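Hemerythrin-like domain-containing protein (Streptococcus mutans, PDB 2QKP) is of unknown function, but its C-terminal part, the piece in this crystal, contains a PAS domain that probably serves in sensing or protein association within the longer hemerythrin-like protein. Local coordinates at residues D4-Q8 against S17-A21; N26-I32 against Y44-V48; E52-K56 against R101-V106; D91-M95 against Y107-A112. All coordinates share one frame. Where two conformers were deposited one is given. Numbering follows the deposited sequence.

Contact 1 (D4-Q8 against S17-A21)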
loop_
_atom_site.group_PDB
_atom_site.type_symbol
_atom_site.label_atom_id
_atom_site.label_comp_id
_atom_site.label_asym_id
_atom_site.label_seq_id
_atom_site.Cartn_x
_atom_site.Cartn_y
_atom_site.Cartn_z
ATOM N N ASP A 4 -17.936 2.537 15.346
ATOM C CA ASP A 4 -17.667 1.117 15.149
ATOM C C ASP A 4 -16.811 0.880 13.897
ATOM O O ASP A 4 -16.512 1.809 13.143
ATOM C CB ASP A 4 -18.966 0.276 15.153
ATOM C CG ASP A 4 -19.896 0.623 14.015
ATOM O OD1 ASP A 4 -19.396 1.073 12.958
ATOM O OD2 ASP A 4 -21.131 0.432 14.153
ATOM N N ARG A 5 -16.411 -0.368 13.715
ATOM C CA ARG A 5 -15.399 -0.707 12.716
ATOM C C ARG A 5 -15.936 -0.740 11.313
ATOM O O ARG A 5 -15.150 -0.775 10.358
ATOM C CB ARG A 5 -14.790 -2.064 13.047
ATOM C CG ARG A 5 -13.904 -2.014 14.260
ATOM C CD ARG A 5 -13.258 -3.392 14.490
ATOM N NE ARG A 5 -12.446 -3.874 13.364
ATOM C CZ ARG A 5 -11.116 -3.708 13.254
ATOM N NH1 ARG A 5 -10.435 -3.053 14.183
ATOM N NH2 ARG A 5 -10.466 -4.224 12.203
ATOM N N THR A 6 -17.267 -0.769 11.159
ATOM C CA THR A 6 -17.831 -0.968 9.821
ATOM C C THR A 6 -18.509 0.273 9.252
ATOM O O THR A 6 -18.972 0.255 8.072
ATOM C CB THR A 6 -18.804 -2.193 9.791
ATOM O OG1 THR A 6 -19.934 -1.876 10.611
ATOM C CG2 THR A 6 -18.065 -3.427 10.296
ATOM N N THR A 7 -18.558 1.351 10.046
ATOM C CA THR A 7 -19.153 2.621 9.592
ATOM C C THR A 7 -18.139 3.492 8.858
ATOM O O THR A 7 -16.978 3.630 9.303
ATOM C CB THR A 7 -19.804 3.408 10.772
ATOM O OG1 THR A 7 -20.790 2.571 11.411
ATOM C CG2 THR A 7 -20.466 4.734 10.310
ATOM N N GLN A 8 -18.581 4.081 7.747
ATOM C CA GLN A 8 -17.690 4.943 6.916
ATOM C C GLN A 8 -17.201 6.151 7.664
ATOM O O GLN A 8 -17.929 6.723 8.493
ATOM C CB GLN A 8 -18.415 5.413 5.652
ATOM C CG GLN A 8 -18.837 4.284 4.750
ATOM C CD GLN A 8 -17.705 3.389 4.417
ATOM O OE1 GLN A 8 -16.647 3.854 3.996
ATOM N NE2 GLN A 8 -17.896 2.086 4.601
ATOM N N SER A 17 -14.447 2.489 5.931
ATOM C CA SER A 17 -14.578 2.030 7.324
ATOM C C SER A 17 -13.211 1.469 7.721
ATOM O O SER A 17 -12.394 1.203 6.870
ATOM C CB SER A 17 -15.641 0.924 7.399
ATOM O OG SER A 17 -15.227 -0.204 6.654
ATOM N N VAL A 18 -12.970 1.282 9.016
ATOM C CA VAL A 18 -11.804 0.581 9.505
ATOM C C VAL A 18 -11.709 -0.826 8.879
ATOM O O VAL A 18 -10.630 -1.231 8.424
ATOM C CB VAL A 18 -11.844 0.456 11.071
ATOM C CG1 VAL A 18 -10.862 -0.632 11.549
ATOM C CG2 VAL A 18 -11.510 1.787 11.714
ATOM N N GLU A 19 -12.844 -1.533 8.769
ATOM C CA GLU A 19 -12.842 -2.874 8.161
ATOM C C GLU A 19 -12.304 -2.783 6.720
ATOM O O GLU A 19 -11.469 -3.577 6.305
ATOM C CB GLU A 19 -14.274 -3.461 8.175
ATOM C CG GLU A 19 -14.482 -4.758 7.342
ATOM C CD GLU A 19 -15.959 -4.976 6.862
ATOM O OE1 GLU A 19 -16.828 -4.053 6.947
ATOM O OE2 GLU A 19 -16.261 -6.092 6.368
ATOM N N GLN A 20 -12.754 -1.776 5.984
ATOM C CA GLN A 20 -12.316 -1.620 4.583
ATOM C C GLN A 20 -10.844 -1.181 4.467
ATOM O O GLN A 20 -10.133 -1.669 3.577
ATOM C CB GLN A 20 -13.187 -0.643 3.832
ATOM C CG GLN A 20 -14.581 -1.238 3.486
ATOM C CD GLN A 20 -15.513 -0.174 3.006
ATOM O OE1 GLN A 20 -15.429 0.986 3.433
ATOM N NE2 GLN A 20 -16.427 -0.552 2.086
ATOM N N ALA A 21 -10.419 -0.285 5.351
ATOM C CA ALA A 21 -9.005 0.169 5.329
ATOM C C ALA A 21 -8.131 -1.044 5.639
ATOM O O ALA A 21 -7.105 -1.253 4.999
ATOM C CB ALA A 21 -8.749 1.298 6.301
HETATM O O HOH W 1 -14.963 2.636 10.810
HETATM O O HOH W 2 -17.734 -1.206 6.072
#
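The R5 side chain lies along V18, which covers one face of the guanidinium, with CZ of R5 3.5 Å from CG1 of V18. The segment 4-8, a loop ahead of strand 9-11, folds here against the capped N-terminus of helix 18-27. S17 is the N-cap residue and forms a capping box with Q20: Q20 N donates to S17 OG (3.0 Å) and S17 N donates to Q20 OE1 (3.1 Å). The first turn of a helix has backbone NH groups without acceptors inside the helix, and the loop supplies an acceptor for one of them: E19 N donates to R5 O at 2.9 Å. V18 N is served by a water (3.0 Å) that also donates to the carbonyl oxygens of D4 and T7. D4 holds the loop in its bend, its OD1 taking the T7 hydroxyl (OG1 to OD1, 2.6 Å) and weaker bonds from the amides of T6 and T7. At the other end the m, m rotamer of Q8 brings its amide back to the helix, NE2 donating to Q20 OE1 at 2.9 Å. The second subunit closes over this corner: R5 NH1 hydrogen-bonds to P10 O of that subunit, and its Q42 donates to Q20 OE1. A second water joins the T6 carbonyl to the helix start, 2.8 Å from T6 O, 2.8 Å from S17 OG and 3.1 Å from E19 OE1.

Contact 2 (N26-I32 against Y44-V48)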
loop_
_atom_site.group_PDB
_atom_site.type_symbol
_atom_site.label_atom_id
_atom_site.label_comp_id
_atom_site.label_asym_id
_atom_site.label_seq_id
_atom_site.Cartn_x
_atom_site.Cartn_y
_atom_site.Cartn_z
ATOM N N ASN A 26 -4.343 -5.284 3.631
ATOM C CA ASN A 26 -4.053 -6.725 3.436
ATOM C C ASN A 26 -4.040 -7.213 1.983
ATOM O O ASN A 26 -3.519 -8.310 1.715
ATOM C CB ASN A 26 -5.055 -7.549 4.244
ATOM C CG ASN A 26 -4.855 -7.392 5.756
ATOM O OD1 ASN A 26 -3.791 -6.958 6.205
ATOM N ND2 ASN A 26 -5.886 -7.733 6.545
ATOM N N HIS A 27 -4.620 -6.434 1.070
ATOM C CA HIS A 27 -4.677 -6.817 -0.360
ATOM C C HIS A 27 -3.614 -6.146 -1.205
ATOM O O HIS A 27 -3.491 -6.420 -2.412
ATOM C CB HIS A 27 -6.066 -6.559 -0.961
ATOM C CG HIS A 27 -7.075 -7.596 -0.584
ATOM N ND1 HIS A 27 -7.679 -7.618 0.653
ATOM C CD2 HIS A 27 -7.566 -8.662 -1.270
ATOM C CE1 HIS A 27 -8.524 -8.642 0.706
ATOM N NE2 HIS A 27 -8.463 -9.298 -0.442
ATOM N N LEU A 28 -2.823 -5.268 -0.597
ATOM C CA LEU A 28 -1.726 -4.653 -1.344
ATOM C C LEU A 28 -0.599 -5.662 -1.515
ATOM O O LEU A 28 -0.419 -6.517 -0.651
ATOM C CB LEU A 28 -1.256 -3.382 -0.642
ATOM C CG LEU A 28 -2.249 -2.199 -0.674
ATOM C CD1 LEU A 28 -1.804 -1.139 0.337
ATOM C CD2 LEU A 28 -2.360 -1.578 -2.072
ATOM N N PRO A 29 0.188 -5.558 -2.613
ATOM C CA PRO A 29 1.210 -6.562 -2.901
ATOM C C PRO A 29 2.526 -6.273 -2.142
ATOM O O PRO A 29 3.625 -6.320 -2.733
ATOM C CB PRO A 29 1.406 -6.392 -4.416
ATOM C CG PRO A 29 1.244 -4.961 -4.630
ATOM C CD PRO A 29 0.198 -4.491 -3.625
ATOM N N LEU A 30 2.408 -5.995 -0.845
ATOM C CA LEU A 30 3.539 -5.518 -0.046
ATOM C C LEU A 30 3.456 -6.142 1.331
ATOM O O LEU A 30 2.358 -6.316 1.845
ATOM C CB LEU A 30 3.466 -4.000 0.143
ATOM C CG LEU A 30 3.421 -3.129 -1.115
ATOM C CD1 LEU A 30 2.983 -1.677 -0.834
ATOM C CD2 LEU A 30 4.793 -3.145 -1.788
ATOM N N GLU A 31 4.605 -6.469 1.917
ATOM C CA GLU A 31 4.681 -6.828 3.333
ATOM C C GLU A 31 4.966 -5.497 4.015
ATOM O O GLU A 31 5.988 -4.867 3.729
ATOM C CB GLU A 31 5.844 -7.807 3.615
ATOM C CG GLU A 31 5.674 -9.188 3.016
ATOM C CD GLU A 31 6.896 -10.080 3.238
ATOM O OE1 GLU A 31 7.761 -9.793 4.129
ATOM O OE2 GLU A 31 6.970 -11.085 2.536
ATOM N N ILE A 32 4.062 -5.072 4.901
ATOM C CA ILE A 32 4.138 -3.728 5.503
ATOM C C ILE A 32 4.384 -3.904 6.986
ATOM O O ILE A 32 3.784 -4.786 7.622
ATOM C CB ILE A 32 2.815 -2.987 5.265
ATOM C CG1 ILE A 32 2.621 -2.827 3.741
ATOM C CG2 ILE A 32 2.715 -1.587 6.007
ATOM C CD1 ILE A 32 1.271 -2.239 3.342
ATOM N N TYR A 44 1.948 -5.164 11.526
ATOM C CA TYR A 44 2.321 -5.632 10.186
ATOM C C TYR A 44 1.080 -6.175 9.538
ATOM O O TYR A 44 0.169 -6.623 10.225
ATOM C CB TYR A 44 3.491 -6.633 10.191
ATOM C CG TYR A 44 3.256 -7.990 10.906
ATOM C CD1 TYR A 44 3.101 -9.181 10.166
ATOM C CD2 TYR A 44 3.266 -8.080 12.291
ATOM C CE1 TYR A 44 2.929 -10.422 10.813
ATOM C CE2 TYR A 44 3.105 -9.334 12.947
ATOM C CZ TYR A 44 2.944 -10.482 12.195
ATOM O OH TYR A 44 2.773 -11.702 12.862
ATOM N N ASN A 45 1.000 -6.067 8.218
ATOM C CA ASN A 45 -0.243 -6.429 7.533
ATOM C C ASN A 45 -0.366 -7.955 7.428
ATOM O O ASN A 45 0.567 -8.682 7.763
ATOM C CB ASN A 45 -0.391 -5.711 6.166
ATOM C CG ASN A 45 0.631 -6.117 5.155
ATOM O OD1 ASN A 45 1.720 -6.625 5.470
ATOM N ND2 ASN A 45 0.293 -5.875 3.882
ATOM N N ASP A 46 -1.534 -8.427 7.017
ATOM C CA ASP A 46 -1.721 -9.860 6.773
ATOM C C ASP A 46 -1.813 -10.093 5.255
ATOM O O ASP A 46 -2.910 -10.283 4.708
ATOM C CB ASP A 46 -2.983 -10.342 7.507
ATOM C CG ASP A 46 -3.183 -11.834 7.402
ATOM O OD1 ASP A 46 -2.170 -12.572 7.485
ATOM O OD2 ASP A 46 -4.357 -12.251 7.225
ATOM N N SER A 47 -0.681 -10.084 4.553
ATOM C CA SER A 47 -0.748 -10.178 3.081
ATOM C C SER A 47 -0.202 -11.468 2.440
ATOM O O SER A 47 -0.599 -11.792 1.310
ATOM C CB SER A 47 -0.175 -8.925 2.397
ATOM O OG SER A 47 -0.631 -8.840 1.055
ATOM N N VAL A 48 0.701 -12.175 3.132
ATOM C CA VAL A 48 1.079 -13.557 2.755
ATOM C C VAL A 48 1.170 -14.443 3.988
ATOM O O VAL A 48 1.392 -13.936 5.094
ATOM C CB VAL A 48 2.417 -13.639 1.952
ATOM C CG1 VAL A 48 2.336 -12.808 0.675
ATOM C CG2 VAL A 48 3.629 -13.251 2.820
#
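A single asparagine side chain, N45, acts here like a piece of backbone: OD1 accepts from I32 N (2.9 Å) while ND2 donates to L30 O (2.9 Å), both bonds nearly straight. Its own amide, N45 N, donates to I32 O at 3.1 Å, so main chain and side chain together hold the backbone from L30 to I32. ND2 also reaches L25 O in helix 18-27. In the PAS fold, strands 31-36 and 41-44 are adjacent antiparallel strands at one side of the sheet, and N45 carries their pairing past the end of strand 41-44 into the following loop. That loop then crosses to N26 of helix 18-27, whose OD1 accepts from D46 N at 2.8 Å. S47 points into the bend between helix and strand, its OG 3.0 Å from N26 O and 2.9 Å from L28 O, two acceptors competing for one proton. P29 centres an inverse gamma turn in that bend and packs on Y126 of the second subunit.

Contact 3 (E52-K56 against R101-V106)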
loop_
_atom_site.group_PDB
_atom_site.type_symbol
_atom_site.label_atom_id
_atom_site.label_comp_id
_atom_site.label_asym_id
_atom_site.label_seq_id
_atom_site.Cartn_x
_atom_site.Cartn_y
_atom_site.Cartn_z
ATOM N N GLU A 52 5.715 -17.780 4.599
ATOM C CA GLU A 52 6.217 -17.359 3.279
ATOM C C GLU A 52 6.697 -15.892 3.190
ATOM O O GLU A 52 6.954 -15.368 2.103
ATOM C CB GLU A 52 5.146 -17.598 2.235
ATOM C CG GLU A 52 4.612 -19.016 2.198
ATOM C CD GLU A 52 3.357 -19.123 1.363
ATOM O OE1 GLU A 52 3.119 -18.211 0.521
ATOM O OE2 GLU A 52 2.620 -20.121 1.539
ATOM N N MET A 53 6.826 -15.245 4.343
ATOM C CA MET A 53 7.267 -13.854 4.420
ATOM C C MET A 53 8.758 -13.696 4.116
ATOM O O MET A 53 9.593 -14.552 4.476
ATOM C CB MET A 53 6.965 -13.301 5.810
ATOM C CG MET A 53 5.469 -13.079 6.116
ATOM S SD MET A 53 5.206 -12.692 7.875
ATOM C CE MET A 53 5.572 -10.911 7.805
ATOM N N VAL A 54 9.103 -12.602 3.447
ATOM C CA VAL A 54 10.503 -12.285 3.158
ATOM C C VAL A 54 11.211 -12.042 4.495
ATOM O O VAL A 54 12.259 -12.642 4.782
ATOM C CB VAL A 54 10.631 -11.025 2.238
ATOM C CG1 VAL A 54 12.083 -10.667 1.984
ATOM C CG2 VAL A 54 9.866 -11.231 0.911
ATOM N N PHE A 55 10.605 -11.184 5.316
ATOM C CA PHE A 55 11.130 -10.832 6.632
ATOM C C PHE A 55 10.105 -11.295 7.638
ATOM O O PHE A 55 9.090 -10.635 7.856
ATOM C CB PHE A 55 11.350 -9.318 6.782
ATOM C CG PHE A 55 12.427 -8.762 5.884
ATOM C CD1 PHE A 55 13.617 -9.457 5.677
ATOM C CD2 PHE A 55 12.264 -7.523 5.279
ATOM C CE1 PHE A 55 14.621 -8.935 4.847
ATOM C CE2 PHE A 55 13.263 -6.990 4.463
ATOM C CZ PHE A 55 14.438 -7.697 4.241
ATOM N N LYS A 56 10.374 -12.446 8.237
ATOM C CA LYS A 56 9.428 -13.051 9.148
ATOM C C LYS A 56 9.106 -12.108 10.296
ATOM O O LYS A 56 10.009 -11.530 10.902
ATOM C CB LYS A 56 9.984 -14.347 9.705
ATOM C CG LYS A 56 9.115 -15.524 9.402
ATOM C CD LYS A 56 9.601 -16.148 8.118
ATOM C CE LYS A 56 8.450 -16.654 7.281
ATOM N NZ LYS A 56 8.871 -16.794 5.865
ATOM N N ARG A 101 15.734 -18.546 -2.388
ATOM C CA ARG A 101 14.791 -19.179 -1.437
ATOM C C ARG A 101 13.310 -18.974 -1.803
ATOM O O ARG A 101 12.509 -19.925 -1.794
ATOM C CB ARG A 101 15.032 -18.592 -0.035
ATOM C CG ARG A 101 14.426 -19.377 1.141
ATOM C CD ARG A 101 14.686 -18.648 2.476
ATOM N NE ARG A 101 13.604 -17.721 2.811
ATOM C CZ ARG A 101 13.723 -16.647 3.595
ATOM N NH1 ARG A 101 12.665 -15.871 3.823
ATOM N NH2 ARG A 101 14.890 -16.339 4.155
ATOM N N LEU A 102 12.947 -17.731 -2.113
ATOM C CA LEU A 102 11.556 -17.374 -2.313
ATOM C C LEU A 102 11.185 -17.226 -3.781
ATOM O O LEU A 102 10.015 -17.009 -4.103
ATOM C CB LEU A 102 11.232 -16.083 -1.539
ATOM C CG LEU A 102 10.760 -16.130 -0.073
ATOM C CD1 LEU A 102 10.889 -17.498 0.608
ATOM C CD2 LEU A 102 11.473 -15.059 0.717
ATOM N N GLY A 103 12.182 -17.337 -4.658
ATOM C CA GLY A 103 12.003 -17.069 -6.086
ATOM C C GLY A 103 11.603 -15.620 -6.331
ATOM O O GLY A 103 10.809 -15.328 -7.228
ATOM N N LYS A 104 12.162 -14.720 -5.529
ATOM C CA LYS A 104 11.772 -13.307 -5.546
ATOM C C LYS A 104 13.012 -12.457 -5.698
ATOM O O LYS A 104 14.109 -12.838 -5.254
ATOM C CB LYS A 104 11.063 -12.913 -4.240
ATOM C CG LYS A 104 9.617 -13.400 -4.139
ATOM C CD LYS A 104 8.954 -13.064 -2.815
ATOM C CE LYS A 104 7.552 -13.654 -2.804
ATOM N NZ LYS A 104 6.723 -13.200 -1.657
ATOM N N PHE A 105 12.846 -11.304 -6.329
ATOM C CA PHE A 105 13.838 -10.268 -6.248
ATOM C C PHE A 105 13.211 -9.192 -5.382
ATOM O O PHE A 105 12.210 -8.607 -5.755
ATOM C CB PHE A 105 14.211 -9.705 -7.608
ATOM C CG PHE A 105 15.436 -8.884 -7.561
ATOM C CD1 PHE A 105 16.690 -9.479 -7.691
ATOM C CD2 PHE A 105 15.371 -7.537 -7.286
ATOM C CE1 PHE A 105 17.840 -8.713 -7.619
ATOM C CE2 PHE A 105 16.537 -6.764 -7.221
ATOM C CZ PHE A 105 17.746 -7.338 -7.378
ATOM N N VAL A 106 13.813 -8.949 -4.227
ATOM C CA VAL A 106 13.151 -8.186 -3.177
ATOM C C VAL A 106 13.584 -6.730 -3.215
ATOM O O VAL A 106 14.781 -6.434 -3.305
ATOM C CB VAL A 106 13.495 -8.809 -1.791
ATOM C CG1 VAL A 106 12.816 -8.029 -0.635
ATOM C CG2 VAL A 106 13.076 -10.300 -1.749
HETATM O O HOH W 3 15.008 -12.926 4.063
#
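No strand pairing joins these segments: 52-56 is an irregular loop, 101-106 runs from a turn into strand 104-114, and their closest CA atoms, those of V54 and L102, are 7.5 Å apart. In the turn G103, with positive phi, and K104 both face S99, a G1 beta bulge where strand 92-99 gives way to strand 104-114. Side chains bridge the gap. V54 is the main one, with CG1 3.8 Å from V106 CG1, CG2 4.2 Å from L102 CD2 and the same CG2 4.3 Å from CD of the extended K104 side chain. L102 CD2 also approaches the V54 backbone, 3.8 Å from CA. In this PAS domain the contact lays the long connection between strand 41-44 and helix 72-86 against the end of the hairpin formed by strands 92-99 and 104-114. F55 turns its ring to the sheet beside this contact, packing on F97, E125 and V127. R101 reaches across at the exposed margin: M53 O and V54 O lie at the edge of its guanidinium, and NH1 gives V54 O a weak hydrogen bond of 3.4 Å. A water donates to the same V54 O at 2.9 Å and accepts weakly from R101 NH2 at 3.4 Å. K56 folds back within its own loop, NZ donating to M53 O at 2.7 Å and to A51 O, which brings it within 4.4 Å of R101 NH1 despite their like charges.

Contact 4 (D91-M95 against Y107-A112)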
loop_
_atom_site.group_PDB
_atom_site.type_symbol
_atom_site.label_atom_id
_atom_site.label_comp_id
_atom_site.label_asym_id
_atom_site.label_seq_id
_atom_site.Cartn_x
_atom_site.Cartn_y
_atom_site.Cartn_z
ATOM N N ASP A 91 13.742 10.928 2.985
ATOM C CA ASP A 91 12.362 10.512 3.226
ATOM C C ASP A 91 12.220 9.004 3.087
ATOM O O ASP A 91 11.279 8.413 3.640
ATOM C CB ASP A 91 11.363 11.283 2.349
ATOM C CG ASP A 91 11.552 11.051 0.871
ATOM O OD1 ASP A 91 12.651 10.659 0.407
ATOM O OD2 ASP A 91 10.572 11.308 0.150
ATOM N N LYS A 92 13.156 8.403 2.344
ATOM C CA LYS A 92 13.195 6.970 2.069
ATOM C C LYS A 92 14.623 6.432 2.037
ATOM O O LYS A 92 15.564 7.153 1.648
ATOM C CB LYS A 92 12.556 6.662 0.707
ATOM C CG LYS A 92 11.063 6.973 0.605
ATOM C CD LYS A 92 10.536 6.695 -0.792
ATOM C CE LYS A 92 10.917 7.798 -1.772
ATOM N NZ LYS A 92 10.180 7.739 -3.070
ATOM N N VAL A 93 14.769 5.166 2.423
ATOM C CA VAL A 93 16.000 4.411 2.231
ATOM C C VAL A 93 15.566 3.111 1.578
ATOM O O VAL A 93 14.655 2.443 2.085
ATOM C CB VAL A 93 16.689 4.136 3.562
ATOM C CG1 VAL A 93 17.884 3.197 3.409
ATOM C CG2 VAL A 93 17.143 5.457 4.172
ATOM N N ASN A 94 16.238 2.734 0.485
ATOM C CA ASN A 94 15.886 1.520 -0.261
ATOM C C ASN A 94 17.057 0.528 -0.289
ATOM O O ASN A 94 18.237 0.935 -0.289
ATOM C CB ASN A 94 15.518 1.868 -1.695
ATOM C CG ASN A 94 14.458 2.953 -1.788
ATOM O OD1 ASN A 94 14.720 4.072 -2.251
ATOM N ND2 ASN A 94 13.251 2.625 -1.376
ATOM N N MET A 95 16.717 -0.754 -0.242
ATOM C CA MET A 95 17.660 -1.824 -0.514
ATOM C C MET A 95 17.014 -2.913 -1.383
ATOM O O MET A 95 15.791 -3.051 -1.436
ATOM C CB MET A 95 18.289 -2.388 0.788
ATOM C CG MET A 95 17.470 -2.372 2.056
ATOM S SD MET A 95 17.191 -0.798 2.912
ATOM C CE MET A 95 18.531 -0.756 4.115
ATOM N N TYR A 107 12.614 -5.813 -3.147
ATOM C CA TYR A 107 12.921 -4.389 -3.055
ATOM C C TYR A 107 12.310 -3.867 -1.758
ATOM O O TYR A 107 11.101 -4.030 -1.531
ATOM C CB TYR A 107 12.258 -3.665 -4.235
ATOM C CG TYR A 107 12.611 -2.196 -4.339
ATOM C CD1 TYR A 107 13.785 -1.792 -4.969
ATOM C CD2 TYR A 107 11.756 -1.204 -3.851
ATOM C CE1 TYR A 107 14.114 -0.443 -5.091
ATOM C CE2 TYR A 107 12.091 0.159 -3.953
ATOM C CZ TYR A 107 13.262 0.525 -4.594
ATOM O OH TYR A 107 13.592 1.867 -4.746
ATOM N N VAL A 108 13.147 -3.258 -0.911
ATOM C CA VAL A 108 12.770 -2.892 0.452
ATOM C C VAL A 108 12.791 -1.387 0.548
ATOM O O VAL A 108 13.727 -0.740 0.083
ATOM C CB VAL A 108 13.779 -3.472 1.494
ATOM C CG1 VAL A 108 13.357 -3.127 2.901
ATOM C CG2 VAL A 108 13.900 -4.974 1.362
ATOM N N THR A 109 11.752 -0.823 1.148
ATOM C CA THR A 109 11.789 0.612 1.425
ATOM C C THR A 109 11.484 0.879 2.884
ATOM O O THR A 109 10.535 0.325 3.434
ATOM C CB THR A 109 10.727 1.364 0.605
ATOM O OG1 THR A 109 10.929 1.122 -0.782
ATOM C CG2 THR A 109 10.769 2.865 0.900
ATOM N N TYR A 110 12.299 1.735 3.502
ATOM C CA TYR A 110 11.996 2.312 4.807
ATOM C C TYR A 110 11.673 3.760 4.578
ATOM O O TYR A 110 12.501 4.499 3.999
ATOM C CB TYR A 110 13.231 2.273 5.704
ATOM C CG TYR A 110 13.655 0.902 6.117
ATOM C CD1 TYR A 110 13.183 0.358 7.314
ATOM C CD2 TYR A 110 14.544 0.165 5.347
ATOM C CE1 TYR A 110 13.572 -0.922 7.740
ATOM C CE2 TYR A 110 14.951 -1.145 5.766
ATOM C CZ TYR A 110 14.447 -1.661 6.965
ATOM O OH TYR A 110 14.811 -2.917 7.462
ATOM N N ALA A 111 10.487 4.190 5.016
ATOM C CA ALA A 111 10.028 5.533 4.756
ATOM C C ALA A 111 9.664 6.274 6.019
ATOM O O ALA A 111 9.093 5.684 6.920
ATOM C CB ALA A 111 8.810 5.480 3.800
ATOM N N ALA A 112 9.965 7.576 6.078
ATOM C CA ALA A 112 9.537 8.408 7.205
ATOM C C ALA A 112 8.061 8.678 7.029
ATOM O O ALA A 112 7.622 9.040 5.915
ATOM C CB ALA A 112 10.295 9.766 7.205
HETATM O O HOH W 4 8.285 9.854 3.570
#
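This is regular antiparallel pairing within a beta hairpin, between strand 92-99, the outermost strand on that side of the five-stranded PAS sheet in this chain, and strand 104-114 next to it. The strand segments run 168° apart, their axes approaching to 4.7 Å. V93 and Y110 form one hydrogen-bonded pair, both N to O distances being 2.8 Å; M95 and V108 form the next, with M95 N to V108 O at 3.0 Å and V108 N to M95 O at 2.7 Å. A112 N adds a bond to D91 O (2.9 Å). K92-A111 and N94-T109 are the non-hydrogen-bonded pairs, and across the latter N94 ND2 bonds weakly to T109 OG1 at 2.8 Å. On the face carrying V93, M95, V108 and Y110, the contact is apolar: M95 CG lies 3.9 Å from V108 CB, and M95 SD meets the Y110 ring edge in a Met-aromatic contact, 3.6 Å from CE2. The Y110 ring also packs on V81 and L85 of helix 72-86, and V108 on F55, while the backbone of Y107, T109 and A111 is hydrogen-bonded to Q128, Y126 and L124 of strand 120-129 on the other side of strand 104-114.

Contacts 2, 3 and 4 all reach the same PAS sheet, while contact 1 stands apart at the N-terminal end, its centre 31 Å from that of contact 3. Helix 18-27 links contacts 1 and 2, capped at its start in one and met near its end in the other, with centres 18 Å apart. Contacts 2 and 3 touch directly through E31, whose OE2 is 2.8 Å from V54 N, a probable hydrogen bond. Contacts 3 and 4 share strand 104-114 and meet where F55 CE2 packs 3.8 Å from V108 CG2. Contacts 2 and 4 lie on opposite sides of the chain's centre, and contacts 1, 2 and 4 each also touch the second subunit.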